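Local coordinates for beta-ketoacyl-[acyl-carrier-protein] synthase III (Pseudomonas aeruginosa, PDB 2X3E) that probably catalyses the first condensation of bacterial fatty acid synthesis, joining an acetyl group from acetyl-CoA to two carbons supplied by malonyl-ACP, at residues Arg232-Asp235 with Gln240-Asp243; Ser242-Leu247 with Leu264-Glu269; Leu288-Gly293 with Gly303-Thr308. The protein carries 1 engineered substitution. One frame throughout, in Å; residues are numbered along the deposited sequence. Where two conformers were deposited one is given.

Contact 1: residues Arg232-Asp235 with Gln240-Asp243; sequences RVLD and QASD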
loop_
_atom_site.group_PDB
_atom_site.type_symbol
_atom_site.label_atom_id
_atom_site.label_comp_id
_atom_site.label_asym_id
_atom_site.label_seq_id
_atom_site.Cartn_x
_atom_site.Cartn_y
_atom_site.Cartn_z
ATOM N N ARG A 232 -9.906 21.962 -7.903
ATOM C CA ARG A 232 -10.490 20.931 -8.764
ATOM C C ARG A 232 -11.648 20.195 -8.095
ATOM O O ARG A 232 -12.689 19.958 -8.717
ATOM C CB ARG A 232 -9.413 19.949 -9.227
ATOM C CG ARG A 232 -8.426 20.605 -10.180
ATOM C CD ARG A 232 -7.588 19.609 -10.914
ATOM N NE ARG A 232 -6.649 18.895 -10.051
ATOM C CZ ARG A 232 -5.466 19.363 -9.642
ATOM N NH1 ARG A 232 -5.043 20.581 -9.985
ATOM N NH2 ARG A 232 -4.699 18.604 -8.871
ATOM N N VAL A 233 -11.481 19.849 -6.825
ATOM C CA VAL A 233 -12.539 19.144 -6.104
ATOM C C VAL A 233 -13.726 20.094 -5.781
ATOM O O VAL A 233 -14.885 19.673 -5.807
ATOM C CB VAL A 233 -11.961 18.391 -4.870
ATOM C CG1 VAL A 233 -11.819 19.311 -3.668
ATOM C CG2 VAL A 233 -12.803 17.168 -4.537
ATOM N N LEU A 234 -13.439 21.376 -5.527
ATOM C CA LEU A 234 -14.501 22.387 -5.349
ATOM C C LEU A 234 -15.369 22.483 -6.605
ATOM O O LEU A 234 -16.607 22.428 -6.532
ATOM C CB LEU A 234 -13.911 23.767 -5.017
ATOM C CG LEU A 234 -13.251 23.953 -3.645
ATOM C CD1 LEU A 234 -12.705 25.372 -3.513
ATOM C CD2 LEU A 234 -14.236 23.651 -2.539
ATOM N N ASP A 235 -14.705 22.604 -7.753
ATOM C CA ASP A 235 -15.372 22.631 -9.053
ATOM C C ASP A 235 -16.184 21.361 -9.302
ATOM O O ASP A 235 -17.277 21.423 -9.856
ATOM C CB ASP A 235 -14.351 22.832 -10.186
ATOM C CG ASP A 235 -13.806 24.257 -10.256
ATOM O OD1 ASP A 235 -14.429 25.184 -9.682
ATOM O OD2 ASP A 235 -12.748 24.455 -10.903
ATOM N N GLN A 240 -18.046 27.006 -4.205
ATOM C CA GLN A 240 -17.081 28.089 -4.327
ATOM C C GLN A 240 -16.162 28.003 -3.117
ATOM O O GLN A 240 -16.498 27.351 -2.125
ATOM C CB GLN A 240 -17.784 29.442 -4.342
ATOM C CG GLN A 240 -18.720 29.662 -5.519
ATOM C CD GLN A 240 -19.420 31.011 -5.456
ATOM O OE1 GLN A 240 -18.860 31.993 -4.965
ATOM N NE2 GLN A 240 -20.649 31.066 -5.961
ATOM N N ALA A 241 -15.012 28.664 -3.180
ATOM C CA ALA A 241 -14.098 28.686 -2.035
ATOM C C ALA A 241 -14.811 29.205 -0.784
ATOM O O ALA A 241 -14.626 28.660 0.298
ATOM C CB ALA A 241 -12.865 29.527 -2.335
ATOM N N SER A 242 -15.646 30.233 -0.948
ATOM C CA SER A 242 -16.405 30.815 0.168
ATOM C C SER A 242 -17.397 29.844 0.828
ATOM O O SER A 242 -17.802 30.071 1.966
ATOM C CB SER A 242 -17.145 32.083 -0.277
ATOM O OG SER A 242 -18.099 31.804 -1.290
ATOM N N ASP A 243 -17.789 28.781 0.117
ATOM C CA ASP A 243 -18.712 27.770 0.661
ATOM C C ASP A 243 -18.024 26.801 1.619
ATOM O O ASP A 243 -18.698 26.090 2.369
ATOM C CB ASP A 243 -19.349 26.940 -0.459
ATOM C CG ASP A 243 -20.310 27.729 -1.322
ATOM O OD1 ASP A 243 -21.043 28.599 -0.799
ATOM O OD2 ASP A 243 -20.352 27.442 -2.539
#
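With CG turned anti to its own carbonyl carbon (chi1 -69°) and the chain extended through chi2, L234 sends its CD1 methyl from the last turns of helix 215-237 onto the backbone of A241. The methyl settles over the start of the short 3-10 turn, L234 CD1 lying 3.9 Å from A241 CA, and the two side chains come near each other at L234 CD1 and A241 CB, 4.3 Å apart. The other branch approaches Q240 more loosely, from L234 CD2 to Q240 O at 4.4 Å. No hydrogen bond joins the two segments; the turn has its own. D243 N donates to Q240 O, and in return Q240 N donates to D243 OD2 at 2.9 Å and 166°, reaching that oxygen from its anti side, 34° out of the carboxylate plane. The example illustrates how one leucine can tie a helix end to the chain that follows it. Helix 215-237 rests on strand 315-322 through V233, which touches S318 and A320, while D243 O takes a hydrogen bond from N304 ND2 of strand 304-311.

Contact 2: residues Ser242-Leu247 with Leu264-Glu269; sequences SDLHHL and LDLPVE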
loop_
_atom_site.group_PDB
_atom_site.type_symbol
_atom_site.label_atom_id
_atom_site.label_comp_id
_atom_site.label_asym_id
_atom_site.label_seq_id
_atom_site.Cartn_x
_atom_site.Cartn_y
_atom_site.Cartn_z
ATOM N N SER A 242 -15.646 30.233 -0.948
ATOM C CA SER A 242 -16.405 30.815 0.168
ATOM C C SER A 242 -17.397 29.844 0.828
ATOM O O SER A 242 -17.802 30.071 1.966
ATOM C CB SER A 242 -17.145 32.083 -0.277
ATOM O OG SER A 242 -18.099 31.804 -1.290
ATOM N N ASP A 243 -17.789 28.781 0.117
ATOM C CA ASP A 243 -18.712 27.770 0.661
ATOM C C ASP A 243 -18.024 26.801 1.619
ATOM O O ASP A 243 -18.698 26.090 2.369
ATOM C CB ASP A 243 -19.349 26.940 -0.459
ATOM C CG ASP A 243 -20.310 27.729 -1.322
ATOM O OD1 ASP A 243 -21.043 28.599 -0.799
ATOM O OD2 ASP A 243 -20.352 27.442 -2.539
ATOM N N LEU A 244 -16.696 26.751 1.573
ATOM C CA LEU A 244 -15.920 25.870 2.447
ATOM C C LEU A 244 -15.942 26.367 3.888
ATOM O O LEU A 244 -15.604 27.522 4.151
ATOM C CB LEU A 244 -14.453 25.804 2.004
ATOM C CG LEU A 244 -13.888 24.615 1.254
ATOM C CD1 LEU A 244 -12.373 24.794 1.171
ATOM C CD2 LEU A 244 -14.250 23.289 1.920
ATOM N N HIS A 245 -16.336 25.499 4.813
ATOM C CA HIS A 245 -16.252 25.805 6.237
ATOM C C HIS A 245 -14.893 25.391 6.792
ATOM O O HIS A 245 -14.333 26.083 7.643
ATOM C CB HIS A 245 -17.352 25.084 7.026
ATOM C CG HIS A 245 -18.727 25.627 6.791
ATOM N ND1 HIS A 245 -19.571 25.125 5.824
ATOM C CD2 HIS A 245 -19.410 26.620 7.408
ATOM C CE1 HIS A 245 -20.712 25.789 5.849
ATOM N NE2 HIS A 245 -20.641 26.703 6.802
ATOM N N HIS A 246 -14.386 24.253 6.317
ATOM C CA HIS A 246 -13.174 23.641 6.866
ATOM C C HIS A 246 -12.237 23.127 5.784
ATOM O O HIS A 246 -12.614 22.292 4.962
ATOM C CB HIS A 246 -13.532 22.474 7.788
ATOM C CG HIS A 246 -14.597 22.801 8.785
ATOM N ND1 HIS A 246 -14.413 23.724 9.789
ATOM C CD2 HIS A 246 -15.853 22.320 8.936
ATOM C CE1 HIS A 246 -15.517 23.813 10.507
ATOM N NE2 HIS A 246 -16.405 22.968 10.013
ATOM N N LEU A 247 -11.011 23.634 5.793
ATOM C CA LEU A 247 -9.942 23.108 4.966
ATOM C C LEU A 247 -8.927 22.444 5.891
ATOM O O LEU A 247 -8.388 23.095 6.796
ATOM C CB LEU A 247 -9.268 24.227 4.179
ATOM C CG LEU A 247 -8.168 23.789 3.204
ATOM C CD1 LEU A 247 -8.690 22.787 2.184
ATOM C CD2 LEU A 247 -7.575 25.022 2.515
ATOM N N LEU A 264 -6.538 30.442 -2.530
ATOM C CA LEU A 264 -7.972 30.198 -2.695
ATOM C C LEU A 264 -8.834 31.391 -2.293
ATOM O O LEU A 264 -10.051 31.318 -2.406
ATOM C CB LEU A 264 -8.400 28.986 -1.848
ATOM C CG LEU A 264 -7.805 27.614 -2.176
ATOM C CD1 LEU A 264 -7.960 26.660 -1.005
ATOM C CD2 LEU A 264 -8.456 27.033 -3.421
ATOM N N ASP A 265 -8.212 32.483 -1.839
ATOM C CA ASP A 265 -8.947 33.624 -1.279
ATOM C C ASP A 265 -9.907 33.143 -0.185
ATOM O O ASP A 265 -11.048 33.612 -0.087
ATOM C CB ASP A 265 -9.713 34.398 -2.371
ATOM C CG ASP A 265 -8.812 35.284 -3.207
ATOM O OD1 ASP A 265 -7.924 35.946 -2.633
ATOM O OD2 ASP A 265 -9.009 35.337 -4.441
ATOM N N LEU A 266 -9.427 32.201 0.631
ATOM C CA LEU A 266 -10.177 31.618 1.739
ATOM C C LEU A 266 -9.635 32.198 3.044
ATOM O O LEU A 266 -8.425 32.332 3.196
ATOM C CB LEU A 266 -9.982 30.103 1.752
ATOM C CG LEU A 266 -10.815 29.301 2.748
ATOM C CD1 LEU A 266 -12.243 29.135 2.228
ATOM C CD2 LEU A 266 -10.182 27.940 3.007
ATOM N N PRO A 267 -10.522 32.544 3.992
ATOM C CA PRO A 267 -10.031 33.024 5.283
ATOM C C PRO A 267 -9.142 31.993 5.978
ATOM O O PRO A 267 -9.519 30.815 6.085
ATOM C CB PRO A 267 -11.316 33.273 6.083
ATOM C CG PRO A 267 -12.361 33.497 5.061
ATOM C CD PRO A 267 -11.988 32.637 3.890
ATOM N N VAL A 268 -7.969 32.433 6.429
ATOM C CA VAL A 268 -6.983 31.538 7.038
ATOM C C VAL A 268 -7.537 30.809 8.269
ATOM O O VAL A 268 -7.179 29.657 8.513
ATOM C CB VAL A 268 -5.674 32.294 7.397
ATOM C CG1 VAL A 268 -4.760 31.445 8.285
ATOM C CG2 VAL A 268 -4.939 32.709 6.133
ATOM N N GLU A 269 -8.423 31.471 9.015
ATOM C CA GLU A 269 -9.047 30.885 10.204
ATOM C C GLU A 269 -9.820 29.594 9.903
ATOM O O GLU A 269 -10.038 28.784 10.803
ATOM C CB GLU A 269 -9.977 31.899 10.886
ATOM C CG GLU A 269 -11.252 32.189 10.101
ATOM C CD GLU A 269 -11.944 33.465 10.515
ATOM O OE1 GLU A 269 -11.673 33.977 11.627
ATOM O OE2 GLU A 269 -12.776 33.951 9.723
#
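L247 and L264 reach out to each other tip to tip, with L247 CD2 and L264 CD1 3.9 Å apart, at the tight end of this contact. The same methyl serves a second partner, since L247 CD2 also lies 3.9 Å from L266 CD2. L266 arrives by a different route: its CG stands anti to the backbone N (chi1 -173°), which carries both methyls inward so that its side chain and that of L247 cross obliquely. L266 is thus forked between two neighbours. CD2 faces L247, whereas L266 CD1 sits 4.0 Å from L244 CB. The four leucines are buried, and helix 215-237 borders three of them, V230 touching L247 and L264, and L234 touching L244.

Beyond this cluster the segments diverge toward solvent. S242 at one end, and V268 and E269 at the other, are exposed, as is D265, where the chain leaves helix 254-264 through a Schellman motif. D265 has a positive phi (52°), and L264 and L266, its neighbours before and after in sequence, both point toward residues 242-247.

The side-chain contacts are apolar, and no hydrogen bond joins the segments. Polar ties are made just beyond them by R270, whose NH1 bonds to the carbonyl oxygens of S242 and L244. The chemistry therefore implies a join made by dispersion and burial, beside a strand that runs on to H250, the predicted active-site histidine, whose side chain is about 10 Å from that of L247.

Contact 3: residues Leu288-Gly293 with Gly303-Thr308; sequences LALAHG and GNMVLT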
loop_
_atom_site.group_PDB
_atom_site.type_symbol
_atom_site.label_atom_id
_atom_site.label_comp_id
_atom_site.label_asym_id
_atom_site.label_seq_id
_atom_site.Cartn_x
_atom_site.Cartn_y
_atom_site.Cartn_z
ATOM N N LEU A 288 -4.843 13.830 12.570
ATOM C CA LEU A 288 -4.460 14.501 13.820
ATOM C C LEU A 288 -5.028 15.923 13.860
ATOM O O LEU A 288 -5.503 16.374 14.909
ATOM C CB LEU A 288 -2.949 14.512 14.020
ATOM C CG LEU A 288 -2.344 13.181 14.469
ATOM C CD1 LEU A 288 -0.838 13.231 14.326
ATOM C CD2 LEU A 288 -2.743 12.859 15.902
ATOM N N ALA A 289 -5.008 16.617 12.720
ATOM C CA ALA A 289 -5.609 17.953 12.630
ATOM C C ALA A 289 -7.124 17.893 12.859
ATOM O O ALA A 289 -7.677 18.733 13.568
ATOM C CB ALA A 289 -5.282 18.622 11.275
ATOM N N LEU A 290 -7.783 16.898 12.268
ATOM C CA LEU A 290 -9.199 16.648 12.536
ATOM C C LEU A 290 -9.481 16.446 14.036
ATOM O O LEU A 290 -10.432 17.022 14.570
ATOM C CB LEU A 290 -9.712 15.441 11.730
ATOM C CG LEU A 290 -9.935 15.658 10.225
ATOM C CD1 LEU A 290 -10.289 14.346 9.524
ATOM C CD2 LEU A 290 -11.028 16.710 9.975
ATOM N N ALA A 291 -8.662 15.635 14.708
ATOM C CA ALA A 291 -8.837 15.388 16.143
ATOM C C ALA A 291 -8.702 16.688 16.943
ATOM O O ALA A 291 -9.453 16.927 17.886
ATOM C CB ALA A 291 -7.839 14.335 16.642
ATOM N N HIS A 292 -7.751 17.528 16.545
ATOM C CA HIS A 292 -7.571 18.845 17.147
ATOM C C HIS A 292 -8.819 19.709 16.974
ATOM O O HIS A 292 -9.304 20.311 17.931
ATOM C CB HIS A 292 -6.351 19.537 16.531
ATOM C CG HIS A 292 -6.233 20.984 16.884
ATOM N ND1 HIS A 292 -5.739 21.418 18.095
ATOM C CD2 HIS A 292 -6.536 22.099 16.179
ATOM C CE1 HIS A 292 -5.748 22.739 18.122
ATOM N NE2 HIS A 292 -6.229 23.177 16.973
ATOM N N GLY A 293 -9.336 19.764 15.752
ATOM C CA GLY A 293 -10.558 20.518 15.473
ATOM C C GLY A 293 -11.751 20.046 16.283
ATOM O O GLY A 293 -12.532 20.853 16.785
ATOM N N GLY A 303 -20.782 20.764 8.104
ATOM C CA GLY A 303 -19.961 21.791 7.473
ATOM C C GLY A 303 -19.258 21.271 6.230
ATOM O O GLY A 303 -18.792 20.127 6.195
ATOM N N ASN A 304 -19.196 22.107 5.200
ATOM C CA ASN A 304 -18.480 21.758 3.970
ATOM C C ASN A 304 -16.979 21.677 4.244
ATOM O O ASN A 304 -16.385 22.633 4.741
ATOM C CB ASN A 304 -18.754 22.792 2.877
ATOM C CG ASN A 304 -20.217 22.851 2.481
ATOM O OD1 ASN A 304 -20.927 21.845 2.540
ATOM N ND2 ASN A 304 -20.674 24.031 2.070
ATOM N N MET A 305 -16.383 20.537 3.917
ATOM C CA MET A 305 -14.988 20.259 4.246
ATOM C C MET A 305 -14.219 19.678 3.059
ATOM O O MET A 305 -14.756 18.889 2.274
ATOM C CB MET A 305 -14.928 19.279 5.422
ATOM C CG MET A 305 -13.524 18.837 5.836
ATOM S SD MET A 305 -13.581 17.688 7.226
ATOM C CE MET A 305 -13.757 18.833 8.591
ATOM N N VAL A 306 -12.958 20.085 2.943
ATOM C CA VAL A 306 -12.010 19.458 2.033
ATOM C C VAL A 306 -10.738 19.076 2.792
ATOM O O VAL A 306 -10.192 19.870 3.572
ATOM C CB VAL A 306 -11.667 20.376 0.847
ATOM C CG1 VAL A 306 -10.526 19.792 -0.001
ATOM C CG2 VAL A 306 -12.911 20.593 -0.011
ATOM N N LEU A 307 -10.308 17.838 2.577
ATOM C CA LEU A 307 -9.036 17.350 3.065
ATOM C C LEU A 307 -8.108 17.346 1.864
ATOM O O LEU A 307 -8.506 16.939 0.777
ATOM C CB LEU A 307 -9.168 15.931 3.623
ATOM C CG LEU A 307 -10.351 15.655 4.547
ATOM C CD1 LEU A 307 -10.350 14.189 4.999
ATOM C CD2 LEU A 307 -10.336 16.583 5.748
ATOM N N THR A 308 -6.875 17.787 2.052
ATOM C CA THR A 308 -5.945 17.861 0.935
ATOM C C THR A 308 -4.511 17.541 1.352
ATOM O O THR A 308 -4.070 17.900 2.447
ATOM C CB THR A 308 -6.030 19.240 0.246
ATOM O OG1 THR A 308 -5.225 19.241 -0.944
ATOM C CG2 THR A 308 -5.580 20.347 1.182
#
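L290 of helix 285-295 meets M305 and L307 of strand 304-311 in the C-terminal half of the thiolase fold, where helices pack on a mixed sheet. Strands 246-249 and 304-311 lie parallel and adjacent in that sheet, and helix 285-295 belongs to the connection between them.

No hydrogen bond links helix to strand here; each uses its own or neighbouring partners. G293 N donates to A289 O at 2.9 Å in the helix, while the strand is bonded on its two flanks, with M305 paired to L321 and V306 to H246. Alternation along the strand divides its side chains: M305 and L307 serve helix 285-295, whereas V306 and T308 touch helix 215-237.

The thioether contact is the closer of the two apolar ones. M305 runs straight out from the strand, its CG anti to the backbone N (chi1 177°), and this extended chain brings the sulfur M305 SD to 3.9 Å from L290 CD2. The bend at chi3 (-82°) then turns the terminal methyl M305 CE to 3.7 Å from L290 CD2, laying the end of the chain slantwise over the leucine.

The leucine-leucine contact is looser. The CB of L307 does not aim straight at the helix, yet its side chain extends to within touching distance of the same branch that M305 uses, with L290 CD2 and L307 CD2 4.3 Å apart.

How the contacts relate
Contact 3 is the most central, its centre about 11 Å from that of the chain, against about 20 Å for contact 2 and 22 Å for contact 1. All three are apolar, but contact 1 sets a leucine largely against backbone, contact 2 joins leucines, and contact 3 adds a thioether. The touching residues of contacts 2 and 3 are all buried, whereas contact 1 includes the exposed Q240; contacts 1 and 2 share S242 and D243. Contacts 2 and 3 hold neighbouring strands of one sheet, contact 2 from the loop after helix 254-264 and contact 3 from helix 285-295, and H245 N bonds to N304 O (2.9 Å) between them. V306 completes the series, packing against V233, L234 and L244.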